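Local coordinates for zinc-binding protein TroA (Treponema pallidum, PDB 1K0F) that captures zinc with high affinity and specificity in the periplasm and hands it to the membrane permease of the TroABC transporter for import, at residues L211-I216 with V272-R277; A204-R209 with D230-R235; K183-V188 with Q200-F205; Y149-A154 with R176-E181. One frame throughout, in Å; residues are numbered along the deposited sequence.

Interaction 1 (L211-I216 with V272-R277)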
loop_
_atom_site.group_PDB
_atom_site.type_symbol
_atom_site.label_atom_id
_atom_site.label_comp_id
_atom_site.label_asym_id
_atom_site.label_seq_id
_atom_site.Cartn_x
_atom_site.Cartn_y
_atom_site.Cartn_z
ATOM N N LEU A 211 6.410 0.634 23.858
ATOM C CA LEU A 211 6.629 1.249 22.545
ATOM C C LEU A 211 6.635 2.773 22.566
ATOM O O LEU A 211 5.659 3.405 22.964
ATOM C CB LEU A 211 5.559 0.796 21.548
ATOM C CG LEU A 211 5.413 -0.683 21.184
ATOM C CD1 LEU A 211 4.830 -0.792 19.788
ATOM C CD2 LEU A 211 6.762 -1.395 21.256
ATOM N N PRO A 212 7.736 3.386 22.103
ATOM C CA PRO A 212 7.764 4.849 22.113
ATOM C C PRO A 212 6.606 5.381 21.294
ATOM O O PRO A 212 6.045 6.418 21.610
ATOM C CB PRO A 212 9.118 5.196 21.488
ATOM C CG PRO A 212 9.527 3.965 20.755
ATOM C CD PRO A 212 8.967 2.815 21.532
ATOM N N ALA A 213 6.234 4.651 20.248
ATOM C CA ALA A 213 5.138 5.112 19.422
ATOM C C ALA A 213 4.420 4.048 18.604
ATOM O O ALA A 213 4.994 3.041 18.217
ATOM C CB ALA A 213 5.638 6.225 18.487
ATOM N N ILE A 214 3.140 4.303 18.360
ATOM C CA ILE A 214 2.282 3.454 17.550
ATOM C C ILE A 214 1.882 4.415 16.429
ATOM O O ILE A 214 2.052 5.621 16.582
ATOM C CB ILE A 214 1.028 2.977 18.347
ATOM C CG1 ILE A 214 0.366 4.150 19.071
ATOM C CG2 ILE A 214 1.434 1.912 19.362
ATOM C CD1 ILE A 214 -1.049 3.865 19.516
ATOM N N PHE A 215 1.355 3.911 15.317
ATOM C CA PHE A 215 1.001 4.803 14.216
ATOM C C PHE A 215 -0.421 4.769 13.691
ATOM O O PHE A 215 -1.098 3.746 13.714
ATOM C CB PHE A 215 1.951 4.569 13.045
ATOM C CG PHE A 215 3.388 4.780 13.396
ATOM C CD1 PHE A 215 4.032 3.921 14.279
ATOM C CD2 PHE A 215 4.085 5.867 12.889
ATOM C CE1 PHE A 215 5.351 4.144 14.659
ATOM C CE2 PHE A 215 5.412 6.104 13.265
ATOM C CZ PHE A 215 6.046 5.240 14.153
ATOM N N ILE A 216 -0.871 5.916 13.209
ATOM C CA ILE A 216 -2.197 6.029 12.626
ATOM C C ILE A 216 -2.007 5.684 11.158
ATOM O O ILE A 216 -0.904 5.365 10.718
ATOM C CB ILE A 216 -2.771 7.478 12.727
ATOM C CG1 ILE A 216 -1.644 8.476 12.968
ATOM C CG2 ILE A 216 -3.787 7.573 13.871
ATOM C CD1 ILE A 216 -2.076 9.897 12.851
ATOM N N VAL A 272 10.804 5.009 11.982
ATOM C CA VAL A 272 12.085 4.985 12.682
ATOM C C VAL A 272 12.210 6.262 13.522
ATOM O O VAL A 272 12.578 6.210 14.697
ATOM C CB VAL A 272 13.289 4.873 11.694
ATOM C CG1 VAL A 272 13.214 3.566 10.934
ATOM C CG2 VAL A 272 13.304 6.040 10.731
ATOM N N ALA A 273 11.887 7.405 12.925
ATOM C CA ALA A 273 11.952 8.655 13.656
ATOM C C ALA A 273 11.194 8.439 14.959
ATOM O O ALA A 273 11.766 8.501 16.050
ATOM C CB ALA A 273 11.301 9.768 12.855
ATOM N N ALA A 274 9.908 8.140 14.833
ATOM C CA ALA A 274 9.053 7.926 15.988
ATOM C C ALA A 274 9.421 6.694 16.802
ATOM O O ALA A 274 8.711 6.350 17.743
ATOM C CB ALA A 274 7.603 7.826 15.539
ATOM N N LEU A 275 10.523 6.032 16.472
ATOM C CA LEU A 275 10.877 4.827 17.213
ATOM C C LEU A 275 12.289 4.722 17.787
ATOM O O LEU A 275 12.536 3.897 18.669
ATOM C CB LEU A 275 10.604 3.593 16.342
ATOM C CG LEU A 275 9.164 3.070 16.234
ATOM C CD1 LEU A 275 9.186 1.633 15.730
ATOM C CD2 LEU A 275 8.469 3.148 17.584
ATOM N N ALA A 276 13.215 5.540 17.305
ATOM C CA ALA A 276 14.588 5.478 17.797
ATOM C C ALA A 276 14.815 6.315 19.051
ATOM O O ALA A 276 13.913 6.477 19.876
ATOM C CB ALA A 276 15.554 5.915 16.699
ATOM N N ARG A 277 16.034 6.840 19.173
ATOM C CA ARG A 277 16.448 7.680 20.298
ATOM C C ARG A 277 15.884 7.213 21.635
ATOM O O ARG A 277 16.429 6.232 22.196
ATOM C CB ARG A 277 16.045 9.138 20.038
ATOM C CG ARG A 277 14.636 9.309 19.499
ATOM C CD ARG A 277 14.089 10.680 19.811
ATOM N NE ARG A 277 14.784 11.725 19.065
ATOM C CZ ARG A 277 14.845 12.995 19.443
ATOM N NH1 ARG A 277 14.252 13.386 20.564
ATOM N NH2 ARG A 277 15.505 13.871 18.703
ATOM O OXT ARG A 277 14.907 7.835 22.099
#

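Interaction 2 (A204-R209 with D230-R235)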
loop_
_atom_site.group_PDB
_atom_site.type_symbol
_atom_site.label_atom_id
_atom_site.label_comp_id
_atom_site.label_asym_id
_atom_site.label_seq_id
_atom_site.Cartn_x
_atom_site.Cartn_y
_atom_site.Cartn_z
ATOM N N ALA A 204 -1.710 -3.799 26.199
ATOM C CA ALA A 204 -0.716 -4.256 27.159
ATOM C C ALA A 204 0.586 -4.592 26.444
ATOM O O ALA A 204 1.660 -4.266 26.926
ATOM C CB ALA A 204 -1.230 -5.479 27.916
ATOM N N PHE A 205 0.481 -5.243 25.290
ATOM C CA PHE A 205 1.652 -5.625 24.520
ATOM C C PHE A 205 2.562 -4.427 24.331
ATOM O O PHE A 205 3.768 -4.505 24.541
ATOM C CB PHE A 205 1.242 -6.150 23.158
ATOM C CG PHE A 205 2.341 -6.108 22.161
ATOM C CD1 PHE A 205 3.449 -6.947 22.303
ATOM C CD2 PHE A 205 2.287 -5.228 21.087
ATOM C CE1 PHE A 205 4.496 -6.916 21.385
ATOM C CE2 PHE A 205 3.326 -5.178 20.151
ATOM C CZ PHE A 205 4.441 -6.030 20.303
ATOM N N ILE A 206 1.953 -3.316 23.942
ATOM C CA ILE A 206 2.661 -2.068 23.707
ATOM C C ILE A 206 3.158 -1.485 25.035
ATOM O O ILE A 206 4.192 -0.815 25.085
ATOM C CB ILE A 206 1.733 -1.043 22.994
ATOM C CG1 ILE A 206 1.311 -1.585 21.630
ATOM C CG2 ILE A 206 2.447 0.285 22.810
ATOM C CD1 ILE A 206 0.011 -0.997 21.134
ATOM N N ALA A 207 2.426 -1.748 26.114
ATOM C CA ALA A 207 2.812 -1.236 27.428
ATOM C C ALA A 207 3.915 -2.096 28.041
ATOM O O ALA A 207 4.780 -1.598 28.763
ATOM C CB ALA A 207 1.606 -1.204 28.349
ATOM N N GLN A 208 3.872 -3.388 27.745
ATOM C CA GLN A 208 4.859 -4.315 28.248
ATOM C C GLN A 208 6.178 -4.010 27.548
ATOM O O GLN A 208 7.185 -3.742 28.198
ATOM C CB GLN A 208 4.416 -5.746 27.954
ATOM C CG GLN A 208 3.990 -6.503 29.202
ATOM C CD GLN A 208 2.601 -7.109 29.087
ATOM O OE1 GLN A 208 1.893 -7.275 30.094
ATOM N NE2 GLN A 208 2.203 -7.451 27.864
ATOM N N ARG A 209 6.157 -4.035 26.219
ATOM C CA ARG A 209 7.349 -3.759 25.429
ATOM C C ARG A 209 7.692 -2.272 25.456
ATOM O O ARG A 209 8.744 -1.861 24.965
ATOM C CB ARG A 209 7.142 -4.229 23.985
ATOM C CG ARG A 209 6.485 -5.601 23.876
ATOM C CD ARG A 209 7.478 -6.713 24.146
ATOM N NE ARG A 209 8.672 -6.575 23.319
ATOM C CZ ARG A 209 8.705 -6.822 22.013
ATOM N NH1 ARG A 209 7.608 -7.219 21.390
ATOM N NH2 ARG A 209 9.835 -6.679 21.329
ATOM N N ASP A 230 -5.028 5.168 24.323
ATOM C CA ASP A 230 -5.584 5.389 25.659
ATOM C C ASP A 230 -5.586 4.109 26.471
ATOM O O ASP A 230 -5.379 4.133 27.681
ATOM C CB ASP A 230 -7.007 5.897 25.558
ATOM C CG ASP A 230 -7.097 7.153 24.773
ATOM O OD1 ASP A 230 -6.041 7.805 24.607
ATOM O OD2 ASP A 230 -8.213 7.484 24.327
ATOM N N ALA A 231 -5.850 2.993 25.799
ATOM C CA ALA A 231 -5.855 1.700 26.462
ATOM C C ALA A 231 -4.434 1.461 26.958
ATOM O O ALA A 231 -4.223 0.943 28.054
ATOM C CB ALA A 231 -6.269 0.618 25.490
ATOM N N VAL A 232 -3.455 1.864 26.156
ATOM C CA VAL A 232 -2.070 1.708 26.549
ATOM C C VAL A 232 -1.854 2.604 27.754
ATOM O O VAL A 232 -1.267 2.193 28.747
ATOM C CB VAL A 232 -1.120 2.145 25.433
ATOM C CG1 VAL A 232 0.317 1.878 25.847
ATOM C CG2 VAL A 232 -1.440 1.391 24.161
ATOM N N GLN A 233 -2.344 3.837 27.652
ATOM C CA GLN A 233 -2.225 4.809 28.733
ATOM C C GLN A 233 -2.782 4.239 30.034
ATOM O O GLN A 233 -2.169 4.358 31.098
ATOM C CB GLN A 233 -2.989 6.084 28.379
ATOM C CG GLN A 233 -2.178 7.361 28.507
ATOM C CD GLN A 233 -1.819 7.946 27.160
ATOM O OE1 GLN A 233 -1.808 9.166 26.983
ATOM N NE2 GLN A 233 -1.529 7.075 26.192
ATOM N N ALA A 234 -3.958 3.628 29.935
ATOM C CA ALA A 234 -4.621 3.028 31.077
ATOM C C ALA A 234 -3.837 1.798 31.524
ATOM O O ALA A 234 -4.242 1.093 32.446
ATOM C CB ALA A 234 -6.037 2.643 30.702
ATOM N N ARG A 235 -2.712 1.543 30.862
ATOM C CA ARG A 235 -1.861 0.407 31.202
ATOM C C ARG A 235 -0.492 0.839 31.739
ATOM O O ARG A 235 0.398 0.011 31.936
ATOM C CB ARG A 235 -1.674 -0.488 29.980
ATOM C CG ARG A 235 -2.970 -1.059 29.432
ATOM C CD ARG A 235 -3.099 -2.547 29.732
ATOM N NE ARG A 235 -3.974 -3.226 28.777
ATOM C CZ ARG A 235 -4.615 -4.366 29.029
ATOM N NH1 ARG A 235 -4.482 -4.965 30.207
ATOM N NH2 ARG A 235 -5.389 -4.908 28.099
#

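Interaction 3 (K183-V188 with Q200-F205)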
loop_
_atom_site.group_PDB
_atom_site.type_symbol
_atom_site.label_atom_id
_atom_site.label_comp_id
_atom_site.label_asym_id
_atom_site.label_seq_id
_atom_site.Cartn_x
_atom_site.Cartn_y
_atom_site.Cartn_z
ATOM N N LYS A 183 2.465 -5.311 14.085
ATOM C CA LYS A 183 1.208 -5.718 14.677
ATOM C C LYS A 183 0.248 -4.634 14.242
ATOM O O LYS A 183 0.649 -3.486 14.091
ATOM C CB LYS A 183 1.313 -5.732 16.199
ATOM C CG LYS A 183 2.272 -6.782 16.762
ATOM C CD LYS A 183 1.517 -8.030 17.219
ATOM C CE LYS A 183 2.406 -9.014 17.968
ATOM N NZ LYS A 183 3.802 -8.492 18.123
ATOM N N GLY A 184 -1.012 -4.991 14.040
ATOM C CA GLY A 184 -1.985 -4.004 13.618
ATOM C C GLY A 184 -3.288 -4.143 14.371
ATOM O O GLY A 184 -3.734 -5.254 14.637
ATOM N N LEU A 185 -3.895 -3.013 14.721
ATOM C CA LEU A 185 -5.157 -3.027 15.447
ATOM C C LEU A 185 -6.242 -3.724 14.626
ATOM O O LEU A 185 -7.157 -4.326 15.183
ATOM C CB LEU A 185 -5.588 -1.597 15.801
ATOM C CG LEU A 185 -6.574 -1.460 16.966
ATOM C CD1 LEU A 185 -5.941 -1.987 18.236
ATOM C CD2 LEU A 185 -6.980 -0.012 17.131
ATOM N N GLN A 186 -6.141 -3.646 13.304
ATOM C CA GLN A 186 -7.111 -4.299 12.438
ATOM C C GLN A 186 -6.358 -5.340 11.618
ATOM O O GLN A 186 -5.171 -5.178 11.363
ATOM C CB GLN A 186 -7.780 -3.278 11.528
ATOM C CG GLN A 186 -9.054 -2.697 12.104
ATOM C CD GLN A 186 -10.047 -2.322 11.025
ATOM O OE1 GLN A 186 -10.762 -3.178 10.499
ATOM N NE2 GLN A 186 -10.102 -1.037 10.687
ATOM N N GLY A 187 -7.038 -6.409 11.214
ATOM C CA GLY A 187 -6.380 -7.457 10.453
ATOM C C GLY A 187 -5.972 -7.027 9.062
ATOM O O GLY A 187 -6.036 -5.846 8.721
ATOM N N VAL A 188 -5.543 -7.988 8.254
ATOM C CA VAL A 188 -5.141 -7.697 6.887
ATOM C C VAL A 188 -6.315 -7.049 6.150
ATOM O O VAL A 188 -6.153 -6.499 5.062
ATOM C CB VAL A 188 -4.705 -8.994 6.148
ATOM C CG1 VAL A 188 -5.920 -9.870 5.843
ATOM C CG2 VAL A 188 -3.963 -8.637 4.872
ATOM N N GLN A 200 -7.225 -4.897 23.802
ATOM C CA GLN A 200 -6.741 -5.104 25.156
ATOM C C GLN A 200 -5.324 -5.655 25.120
ATOM O O GLN A 200 -4.390 -5.052 25.645
ATOM C CB GLN A 200 -7.644 -6.106 25.868
ATOM C CG GLN A 200 -8.075 -5.674 27.236
ATOM C CD GLN A 200 -8.989 -4.480 27.185
ATOM O OE1 GLN A 200 -8.566 -3.346 27.416
ATOM N NE2 GLN A 200 -10.258 -4.726 26.879
ATOM N N GLU A 201 -5.182 -6.819 24.498
ATOM C CA GLU A 201 -3.893 -7.483 24.384
ATOM C C GLU A 201 -2.860 -6.552 23.772
ATOM O O GLU A 201 -1.799 -6.331 24.344
ATOM C CB GLU A 201 -4.036 -8.753 23.538
ATOM C CG GLU A 201 -5.216 -9.624 23.959
ATOM C CD GLU A 201 -5.110 -11.061 23.480
ATOM O OE1 GLU A 201 -4.793 -11.941 24.312
ATOM O OE2 GLU A 201 -5.352 -11.313 22.276
ATOM N N LEU A 202 -3.179 -6.003 22.608
ATOM C CA LEU A 202 -2.265 -5.102 21.933
ATOM C C LEU A 202 -1.880 -3.936 22.832
ATOM O O LEU A 202 -0.729 -3.499 22.843
ATOM C CB LEU A 202 -2.900 -4.573 20.654
ATOM C CG LEU A 202 -1.912 -3.865 19.730
ATOM C CD1 LEU A 202 -0.670 -4.726 19.563
ATOM C CD2 LEU A 202 -2.570 -3.597 18.392
ATOM N N ALA A 203 -2.847 -3.432 23.588
ATOM C CA ALA A 203 -2.593 -2.319 24.489
ATOM C C ALA A 203 -1.495 -2.708 25.473
ATOM O O ALA A 203 -0.472 -2.035 25.575
ATOM C CB ALA A 203 -3.864 -1.951 25.231
ATOM N N ALA A 204 -1.710 -3.799 26.199
ATOM C CA ALA A 204 -0.716 -4.256 27.159
ATOM C C ALA A 204 0.586 -4.592 26.444
ATOM O O ALA A 204 1.660 -4.266 26.926
ATOM C CB ALA A 204 -1.230 -5.479 27.916
ATOM N N PHE A 205 0.481 -5.243 25.290
ATOM C CA PHE A 205 1.652 -5.625 24.520
ATOM C C PHE A 205 2.562 -4.427 24.331
ATOM O O PHE A 205 3.768 -4.505 24.541
ATOM C CB PHE A 205 1.242 -6.150 23.158
ATOM C CG PHE A 205 2.341 -6.108 22.161
ATOM C CD1 PHE A 205 3.449 -6.947 22.303
ATOM C CD2 PHE A 205 2.287 -5.228 21.087
ATOM C CE1 PHE A 205 4.496 -6.916 21.385
ATOM C CE2 PHE A 205 3.326 -5.178 20.151
ATOM C CZ PHE A 205 4.441 -6.030 20.303
#

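Interaction 4 (Y149-A154 with R176-E181)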
loop_
_atom_site.group_PDB
_atom_site.type_symbol
_atom_site.label_atom_id
_atom_site.label_comp_id
_atom_site.label_asym_id
_atom_site.label_seq_id
_atom_site.Cartn_x
_atom_site.Cartn_y
_atom_site.Cartn_z
ATOM N N TYR A 149 17.088 2.428 0.616
ATOM C CA TYR A 149 16.877 3.434 1.645
ATOM C C TYR A 149 16.065 2.886 2.812
ATOM O O TYR A 149 16.468 3.012 3.963
ATOM C CB TYR A 149 16.175 4.642 1.018
ATOM C CG TYR A 149 15.747 5.736 1.975
ATOM C CD1 TYR A 149 16.588 6.818 2.251
ATOM C CD2 TYR A 149 14.477 5.724 2.559
ATOM C CE1 TYR A 149 16.172 7.863 3.075
ATOM C CE2 TYR A 149 14.052 6.765 3.383
ATOM C CZ TYR A 149 14.902 7.829 3.633
ATOM O OH TYR A 149 14.476 8.872 4.422
ATOM N N VAL A 150 14.928 2.269 2.507
ATOM C CA VAL A 150 14.059 1.715 3.539
ATOM C C VAL A 150 14.755 0.636 4.353
ATOM O O VAL A 150 14.407 0.400 5.508
ATOM C CB VAL A 150 12.768 1.130 2.936
ATOM C CG1 VAL A 150 11.917 0.500 4.033
ATOM C CG2 VAL A 150 11.988 2.229 2.222
ATOM N N ARG A 151 15.725 -0.041 3.749
ATOM C CA ARG A 151 16.447 -1.063 4.484
ATOM C C ARG A 151 17.489 -0.348 5.329
ATOM O O ARG A 151 17.580 -0.578 6.532
ATOM C CB ARG A 151 17.124 -2.062 3.546
ATOM C CG ARG A 151 17.397 -3.407 4.228
ATOM C CD ARG A 151 17.794 -4.501 3.237
ATOM N NE ARG A 151 16.986 -5.711 3.387
ATOM C CZ ARG A 151 16.167 -6.176 2.447
ATOM N NH1 ARG A 151 16.044 -5.537 1.288
ATOM N NH2 ARG A 151 15.471 -7.285 2.661
ATOM N N ARG A 152 18.270 0.523 4.697
ATOM C CA ARG A 152 19.278 1.290 5.414
ATOM C C ARG A 152 18.563 1.876 6.620
ATOM O O ARG A 152 18.871 1.542 7.763
ATOM C CB ARG A 152 19.819 2.416 4.527
ATOM C CG ARG A 152 20.625 3.485 5.274
ATOM C CD ARG A 152 21.267 4.480 4.310
ATOM N NE ARG A 152 20.469 4.653 3.097
ATOM C CZ ARG A 152 20.855 5.351 2.034
ATOM N NH1 ARG A 152 22.037 5.953 2.017
ATOM N NH2 ARG A 152 20.055 5.454 0.984
ATOM N N LYS A 153 17.591 2.738 6.340
ATOM C CA LYS A 153 16.782 3.386 7.366
ATOM C C LYS A 153 16.365 2.408 8.464
ATOM O O LYS A 153 16.647 2.621 9.641
ATOM C CB LYS A 153 15.537 4.003 6.729
ATOM C CG LYS A 153 15.674 5.480 6.450
ATOM C CD LYS A 153 15.530 6.275 7.729
ATOM C CE LYS A 153 15.601 7.765 7.465
ATOM N NZ LYS A 153 14.996 8.545 8.584
ATOM N N ALA A 154 15.693 1.333 8.076
ATOM C CA ALA A 154 15.258 0.342 9.047
ATOM C C ALA A 154 16.443 -0.080 9.908
ATOM O O ALA A 154 16.318 -0.224 11.124
ATOM C CB ALA A 154 14.666 -0.864 8.335
ATOM N N ARG A 176 8.755 -8.468 6.842
ATOM C CA ARG A 176 9.587 -9.513 6.259
ATOM C C ARG A 176 10.769 -8.952 5.473
ATOM O O ARG A 176 11.851 -9.536 5.465
ATOM C CB ARG A 176 8.737 -10.401 5.345
ATOM C CG ARG A 176 9.535 -11.402 4.528
ATOM C CD ARG A 176 8.619 -12.313 3.735
ATOM N NE ARG A 176 8.475 -11.859 2.356
ATOM C CZ ARG A 176 7.922 -12.572 1.379
ATOM N NH1 ARG A 176 7.450 -13.787 1.619
ATOM N NH2 ARG A 176 7.846 -12.069 0.152
ATOM N N ALA A 177 10.562 -7.800 4.841
ATOM C CA ALA A 177 11.590 -7.171 4.011
ATOM C C ALA A 177 12.680 -6.430 4.758
ATOM O O ALA A 177 13.863 -6.672 4.535
ATOM C CB ALA A 177 10.939 -6.227 3.012
ATOM N N TYR A 178 12.276 -5.535 5.651
ATOM C CA TYR A 178 13.229 -4.725 6.392
ATOM C C TYR A 178 13.333 -5.013 7.892
ATOM O O TYR A 178 13.932 -4.232 8.637
ATOM C CB TYR A 178 12.899 -3.255 6.131
ATOM C CG TYR A 178 12.489 -3.031 4.690
ATOM C CD1 TYR A 178 13.448 -2.845 3.694
ATOM C CD2 TYR A 178 11.147 -3.079 4.309
ATOM C CE1 TYR A 178 13.086 -2.719 2.353
ATOM C CE2 TYR A 178 10.775 -2.953 2.967
ATOM C CZ TYR A 178 11.751 -2.776 1.998
ATOM O OH TYR A 178 11.399 -2.675 0.675
ATOM N N GLY A 179 12.756 -6.134 8.323
ATOM C CA GLY A 179 12.816 -6.532 9.725
ATOM C C GLY A 179 12.145 -5.626 10.743
ATOM O O GLY A 179 12.777 -4.750 11.334
ATOM N N PHE A 180 10.855 -5.848 10.956
ATOM C CA PHE A 180 10.090 -5.060 11.909
ATOM C C PHE A 180 9.043 -5.968 12.546
ATOM O O PHE A 180 8.343 -6.723 11.858
ATOM C CB PHE A 180 9.385 -3.890 11.209
ATOM C CG PHE A 180 10.245 -2.664 11.029
ATOM C CD1 PHE A 180 10.849 -2.394 9.806
ATOM C CD2 PHE A 180 10.422 -1.761 12.071
ATOM C CE1 PHE A 180 11.608 -1.240 9.621
ATOM C CE2 PHE A 180 11.182 -0.603 11.896
ATOM C CZ PHE A 180 11.775 -0.344 10.668
ATOM N N GLU A 181 8.957 -5.923 13.868
ATOM C CA GLU A 181 7.963 -6.719 14.554
ATOM C C GLU A 181 6.694 -5.903 14.364
ATOM O O GLU A 181 6.470 -4.911 15.051
ATOM C CB GLU A 181 8.305 -6.850 16.038
ATOM C CG GLU A 181 7.190 -7.449 16.874
ATOM C CD GLU A 181 7.679 -8.539 17.798
ATOM O OE1 GLU A 181 8.741 -9.137 17.510
ATOM O OE2 GLU A 181 6.996 -8.794 18.812
#

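Interaction 1 (L211-I216 with V272-R277)
Phe215 and Ala213 on strand 213-217 meet Ala274 and Leu275 just past the last turn of helix 260-273, a strand-to-helix-end contact in the parallel α/β sheet of the C-terminal lobe. The Phe215 ring is carried by a first torsion that puts CG beside the backbone N and anti to the carbonyl carbon (chi1 -58°). The far end of the ring then meets Ala274, CZ lying 3.3 Å from Ala274 CB in an oblique, tight approach that also involves CE2. Leu275 comes at the ring edge instead, near its plane, with Leu275 CG 4.3 Å from Phe215 CE1. Ala213 sits between these groups and the proline: its CB is 3.9 Å from Ala274 CB and 3.2 Å from Ala274 O. The CB of Ala274 points at the strand, whereas Leu275 reaches it through the branch CD2, which is 3.5 Å from the carbonyl Ala213 O and also meets Pro212, whose side chain it crosses at about a right angle. Ala274 is the first residue to depart from helical angles, while Val272 O still accepts from Leu275 N and Ala276 N. Phe215 also touches Leu164, Thr166 and Leu245 of neighbouring strands, and Thr270 and Ile271 of the helix. At the start of the strand, Pro212 CG lies 3.4 Å from Leu275 CD2.

Interaction 2 (A204-R209 with D230-R235)
Ile206 and Val232 form the buried centre of a helix-to-helix contact, partly apolar and partly made by the flank of an arginine, between helix 196-208 and the end of helix 225-233. Both helices belong to the α/β C-terminal lobe, where helix 225-233 is the linking element of a β-α-β unit between parallel strands 213-217 and 240-245. The closest backbone approach is Ala207 to Val232, whose CA atoms are 5.8 Å apart, a spacing that the small alanine permits. Ile206 and Val232 cross at about a right angle and meet branch to branch. Val232 CG1, anti to the backbone N (chi1 -176°), lies 4.0 Å from Ile206 CG2, and Val232 CG2 lies 4.1 Å from Ile206 CD1. Val232 CG1 also touches Ala207 CB, at 4.2 Å. Arg235, just beyond the helix, continues the contact: its CB is 3.7 Å from Ala207 CB, and its side chain runs back toward Ala204. There Ala204 N and Arg235 NE, 3.5 Å apart, are both donors and do not bond to each other. Arg235 NH2 also makes a weak hydrogen bond to Gln200 O, and His237 flanks Ala207 and Val232. Over one face of the Arg235 guanidinium, offset toward its rim, sits Ala204 CB, 3.6 Å above the plane.

Interaction 3 (K183-V188 with Q200-F205)
Leu202 meets Leu185 and Lys183 where helix 196-208 packs against the end of strand 181-184, an α/β layer contact in the parallel sheet of the C-terminal lobe. The apolar part rests on both branches of Leu202. Its CD2 lies 3.7 Å from Leu185 CD1, the two side chains meeting at a slant. The same branch approaches the backbone of the strand, with Leu202 CD2 4.1 Å from Gly184 C. The other branch, CD1, is 4.0 Å from Lys183 CB. Leu185 stands where the chain turns a corner, and Leu228 of helix 225-233 packs on both leucines. The second kind of contact is between an amine-bearing chain and an aromatic ring. Lys183 bends at chi2 and again at chi4. Its CE lies over one face of the Phe205 ring, and the near-eclipsed chi4 (2°) turns NZ back toward CG, a torsion to be read with caution at this resolution. Lys183 CG is 3.9 Å from Phe205 CE2. The amine also makes a long, weak ion pair with Glu181 OE2. The Gly184 end lies about 6 Å from the side chain of zinc ligand His168. At the ring, NZ of Lys183 comes nearest to CZ of Phe205, at 3.3 Å.

Interaction 4 (Y149-A154 with R176-E181)
The hydroxyl OH of Tyr178, whose ring lies against Val150, is held by a hydrogen bond with Asp147 OD1; a second bond, with Val107 N, is weak. Val150 CG1 stands over the ring centre in a CH-π contact, 3.5 Å from the centroid and 5° off the normal. It is placed there by a first torsion that sets CG1 anti to the backbone N (chi1 177°). Ala177 CB covers the opposite face, offset toward the rim, and Arg151 CB lies in plane at the edge, 3.8 Å from Tyr178 CD1. The ring thus packs between its own helix 172-178 and the long helix 129-156, the backbone helix joining the two lobes of this metal-binding protein family. Ala177 O sits over a face of the Arg151 guanidinium, but the angle to NH2 is poor and the short approach doubtful. One turn on, Ala154 CB packs 3.7 Å from Tyr178 CB. Gly179 is the first residue with non-helical angles, its phi positive (64°), after which Phe180, stacked with Phe174, brings its CE1 to 3.3 Å from Ala154 CB.

Overall arrangement
From the N terminus, interaction 4 comes first, closing the loop from helix 129-156 through strand 163-166 to the end of helix 172-178. Interaction 3 follows in series, folding helix 196-208 back onto strand 181-184, and interaction 2 starts on the same helix, sharing Ala204 and Phe205, to reach helix 225-233. Interaction 1 opens inside interaction 2 and ends at the C terminus, so these two cross; none of the four nests within another. Direct bridges bind them: a salt bridge Arg209-Glu181 joins 2 with 4, a probable hydrogen bond from Leu211 N to Ile206 O joins 1 with 2, and Val272 packs on Lys153 and Ala154, tying the last helix to the long one.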